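Local coordinates for protein PpBBE-like 1 D396N (Physcomitrella patens subsp. patens, PDB 6EO5) that oxidises cellobiose as a flavin-dependent berberine bridge enzyme-like oxidase of the VAO family, carrying an FAD that is probably bound bi-covalently, at residues A[99-104]-A[207-211]. Numbering follows the deposited sequence.
Sequences MEGFKQ and IVTQF. With FAD (flavin-adenine dinucleotide), chain C.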
loop_
_atom_site.group_PDB
_atom_site.type_symbol
_atom_site.label_atom_id
_atom_site.label_comp_id
_atom_site.label_asym_id
_atom_site.label_seq_id
_atom_site.Cartn_x
_atom_site.Cartn_y
_atom_site.Cartn_z
ATOM N N MET A 99 9.103 -14.257 -1.009
ATOM C CA MET A 99 10.142 -13.854 -0.072
ATOM C C MET A 99 9.773 -14.123 1.390
ATOM O O MET A 99 10.331 -13.485 2.292
ATOM C CB MET A 99 10.469 -12.375 -0.276
ATOM C CG MET A 99 11.056 -12.085 -1.636
ATOM S SD MET A 99 12.680 -12.848 -1.833
ATOM C CE MET A 99 13.694 -11.719 -0.866
ATOM N N GLU A 100 8.871 -15.077 1.634
ATOM C CA GLU A 100 8.342 -15.330 2.969
ATOM C C GLU A 100 9.428 -15.664 3.986
ATOM O O GLU A 100 9.237 -15.451 5.191
ATOM C CB GLU A 100 7.348 -16.473 2.863
ATOM C CG GLU A 100 6.648 -16.901 4.104
ATOM C CD GLU A 100 5.660 -17.999 3.779
ATOM O OE1 GLU A 100 6.005 -18.881 2.945
ATOM O OE2 GLU A 100 4.532 -17.951 4.320
ATOM N N GLY A 101 10.562 -16.196 3.529
ATOM C CA GLY A 101 11.630 -16.606 4.413
ATOM C C GLY A 101 12.538 -15.507 4.903
ATOM O O GLY A 101 13.460 -15.776 5.678
ATOM N N PHE A 102 12.314 -14.266 4.488
ATOM C CA PHE A 102 13.167 -13.147 4.889
ATOM C C PHE A 102 12.457 -12.377 5.999
ATOM O O PHE A 102 11.746 -11.401 5.745
ATOM C CB PHE A 102 13.484 -12.259 3.695
ATOM C CG PHE A 102 14.478 -12.855 2.755
ATOM C CD1 PHE A 102 14.147 -13.957 1.985
ATOM C CD2 PHE A 102 15.747 -12.311 2.633
ATOM C CE1 PHE A 102 15.069 -14.514 1.108
ATOM C CE2 PHE A 102 16.678 -12.858 1.757
ATOM C CZ PHE A 102 16.338 -13.963 0.997
ATOM N N LYS A 103 12.666 -12.817 7.250
ATOM C CA LYS A 103 12.042 -12.208 8.419
ATOM C C LYS A 103 13.082 -11.670 9.399
ATOM O O LYS A 103 12.836 -11.614 10.608
ATOM C CB LYS A 103 11.114 -13.202 9.117
ATOM C CG LYS A 103 10.066 -13.809 8.196
ATOM C CD LYS A 103 8.677 -13.249 8.444
ATOM C CE LYS A 103 7.694 -13.726 7.369
ATOM N NZ LYS A 103 6.792 -14.838 7.791
ATOM N N GLN A 104 14.244 -11.255 8.893
ATOM C CA GLN A 104 15.273 -10.729 9.775
ATOM C C GLN A 104 14.784 -9.449 10.444
ATOM O O GLN A 104 14.194 -8.579 9.798
ATOM C CB GLN A 104 16.587 -10.494 9.011
ATOM C CG GLN A 104 16.558 -9.520 7.841
ATOM C CD GLN A 104 16.300 -10.198 6.483
ATOM O OE1 GLN A 104 15.480 -11.121 6.366
ATOM N NE2 GLN A 104 17.004 -9.733 5.453
ATOM N N ILE A 207 15.029 -7.562 -6.754
ATOM C CA ILE A 207 14.344 -8.205 -5.643
ATOM C C ILE A 207 14.950 -7.663 -4.355
ATOM O O ILE A 207 16.066 -8.037 -3.983
ATOM C CB ILE A 207 14.456 -9.730 -5.724
ATOM C CG1 ILE A 207 13.848 -10.204 -7.046
ATOM C CG2 ILE A 207 13.793 -10.375 -4.513
ATOM C CD1 ILE A 207 13.825 -11.674 -7.225
ATOM N N VAL A 208 14.223 -6.772 -3.676
ATOM C CA VAL A 208 14.660 -6.268 -2.380
ATOM C C VAL A 208 14.642 -7.407 -1.372
ATOM O O VAL A 208 13.649 -8.136 -1.253
ATOM C CB VAL A 208 13.775 -5.100 -1.917
ATOM C CG1 VAL A 208 14.117 -4.708 -0.471
ATOM C CG2 VAL A 208 13.945 -3.905 -2.840
ATOM N N THR A 209 15.751 -7.582 -0.654
ATOM C CA THR A 209 15.839 -8.627 0.359
ATOM C C THR A 209 15.678 -8.103 1.776
ATOM O O THR A 209 15.171 -8.833 2.634
ATOM C CB THR A 209 17.172 -9.373 0.253
ATOM O OG1 THR A 209 18.246 -8.424 0.280
ATOM C CG2 THR A 209 17.222 -10.184 -1.035
ATOM N N GLN A 210 16.080 -6.861 2.048
ATOM C CA GLN A 210 15.811 -6.297 3.360
ATOM C C GLN A 210 15.702 -4.779 3.283
ATOM O O GLN A 210 16.227 -4.135 2.369
ATOM C CB GLN A 210 16.874 -6.710 4.382
ATOM C CG GLN A 210 18.228 -6.053 4.227
ATOM C CD GLN A 210 19.073 -6.231 5.475
ATOM O OE1 GLN A 210 18.927 -7.221 6.200
ATOM N NE2 GLN A 210 19.946 -5.263 5.746
ATOM N N PHE A 211 14.996 -4.227 4.266
ATOM C CA PHE A 211 14.827 -2.798 4.460
ATOM C C PHE A 211 15.508 -2.353 5.750
ATOM O O PHE A 211 15.598 -3.112 6.721
ATOM C CB PHE A 211 13.348 -2.424 4.565
ATOM C CG PHE A 211 12.584 -2.569 3.303
ATOM C CD1 PHE A 211 12.495 -1.508 2.417
ATOM C CD2 PHE A 211 11.916 -3.745 3.013
ATOM C CE1 PHE A 211 11.780 -1.620 1.250
ATOM C CE2 PHE A 211 11.187 -3.872 1.836
ATOM C CZ PHE A 211 11.120 -2.805 0.954
HETATM P PA FAD C . 2.579 -7.956 -3.331
HETATM O O1A FAD C . 1.434 -8.363 -4.245
HETATM O O2A FAD C . 3.347 -9.150 -2.826
HETATM O O5B FAD C . 3.578 -6.871 -3.986
HETATM C C5B FAD C . 3.098 -5.803 -4.775
HETATM C C4B FAD C . 4.129 -5.396 -5.822
HETATM O O4B FAD C . 5.391 -5.194 -5.213
HETATM C C3B FAD C . 4.326 -6.469 -6.878
HETATM O O3B FAD C . 4.661 -5.840 -8.096
HETATM C C2B FAD C . 5.527 -7.220 -6.370
HETATM O O2B FAD C . 6.211 -7.880 -7.406
HETATM C C1B FAD C . 6.346 -6.108 -5.726
HETATM N N9A FAD C . 7.220 -6.684 -4.679
HETATM C C8A FAD C . 6.831 -7.481 -3.629
HETATM N N7A FAD C . 7.923 -7.820 -2.910
HETATM C C5A FAD C . 9.006 -7.257 -3.486
HETATM C C6A FAD C . 10.351 -7.294 -3.168
HETATM N N6A FAD C . 10.758 -7.984 -2.108
HETATM N N1A FAD C . 11.257 -6.610 -3.949
HETATM C C2A FAD C . 10.818 -5.909 -5.049
HETATM N N3A FAD C . 9.478 -5.878 -5.370
HETATM C C4A FAD C . 8.584 -6.546 -4.601
HETATM N N1 FAD C . -2.162 0.591 1.073
HETATM C C2 FAD C . -1.844 1.659 1.920
HETATM O O2 FAD C . -1.025 2.547 1.605
HETATM N N3 FAD C . -2.449 1.727 3.164
HETATM C C4 FAD C . -3.356 0.766 3.559
HETATM O O4 FAD C . -3.867 0.844 4.672
HETATM C C4X FAD C . -3.674 -0.290 2.718
HETATM N N5 FAD C . -4.545 -1.271 3.140
HETATM C C5X FAD C . -4.616 -2.469 2.455
HETATM C C6 FAD C . -5.392 -3.503 2.969
HETATM C C7 FAD C . -5.410 -4.781 2.388
HETATM C C7M FAD C . -6.254 -5.884 2.987
HETATM C C8 FAD C . -4.701 -4.973 1.183
HETATM C C8M FAD C . -4.767 -6.290 0.434
HETATM C C9 FAD C . -3.995 -3.888 0.630
HETATM C C9A FAD C . -3.922 -2.632 1.259
HETATM N N10 FAD C . -3.261 -1.524 0.711
HETATM C C10 FAD C . -3.041 -0.401 1.484
HETATM C "C1'" FAD C . -2.530 -1.611 -0.587
HETATM C "C2'" FAD C . -1.102 -2.079 -0.321
HETATM O "O2'" FAD C . -0.267 -1.048 0.156
HETATM C "C3'" FAD C . -0.525 -2.617 -1.610
HETATM O "O3'" FAD C . -1.370 -3.671 -2.004
HETATM C "C4'" FAD C . 0.911 -3.085 -1.390
HETATM O "O4'" FAD C . 1.635 -2.901 -2.591
HETATM C "C5'" FAD C . 0.942 -4.539 -0.925
HETATM O "O5'" FAD C . 2.249 -5.066 -0.825
HETATM P P FAD C . 2.424 -6.671 -0.739
HETATM O O1P FAD C . 3.877 -7.005 -0.493
HETATM O O2P FAD C . 1.506 -7.325 0.259
HETATM O O3P FAD C . 1.831 -7.157 -2.153
#
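Start at M99, in the loop between strands 95-98 and 105-108, where the chain enters a type I beta turn closed by the hydrogen bond from F102 N to M99 O (3.1 Å). The M99 side chain reaches across to strand 207-217: its SD lies 3.8 Å from I207 CG2, while its CE sits 3.6 Å from V208 O and 3.9 Å from T209 CG2. V60 of helix 57-70 touches both M99 and I207, so this end of the contact is mostly apolar.

E100 and G101 form the corner of the turn, out of reach of 207-211, E100 N bonding back to D98 OD1. This is the FAD-binding domain of the VAO fold, and the strand beside the turn reads the adenine: V208 N donates to FAD N1A (3.0 Å) and FAD N6A donates to V208 O (3.0 Å), a backbone pair that grips the Watson-Crick edge of the base. The same V208 carbonyl oxygen that accepts from FAD N6A is the one met by the M99 methyl.

F102 follows, its CA-to-CB bond toward the strand, with CE2 3.8 Å from T209 CB and CD2 3.5 Å from T209 O. Here the strand carries a classic beta bulge, T209 and Q210 both facing Q174 of strand 170-176; the T209 hydroxyl hydrogen-bonds to the Q174 carbonyl as well.

K103 turns outward. Q104 points back in, laying NE2 3.2 Å from Q210 CB and giving a nearly straight hydrogen bond from NE2 to Q210 OE1 (3.3 Å), amide to amide, at the more exposed end of the contact.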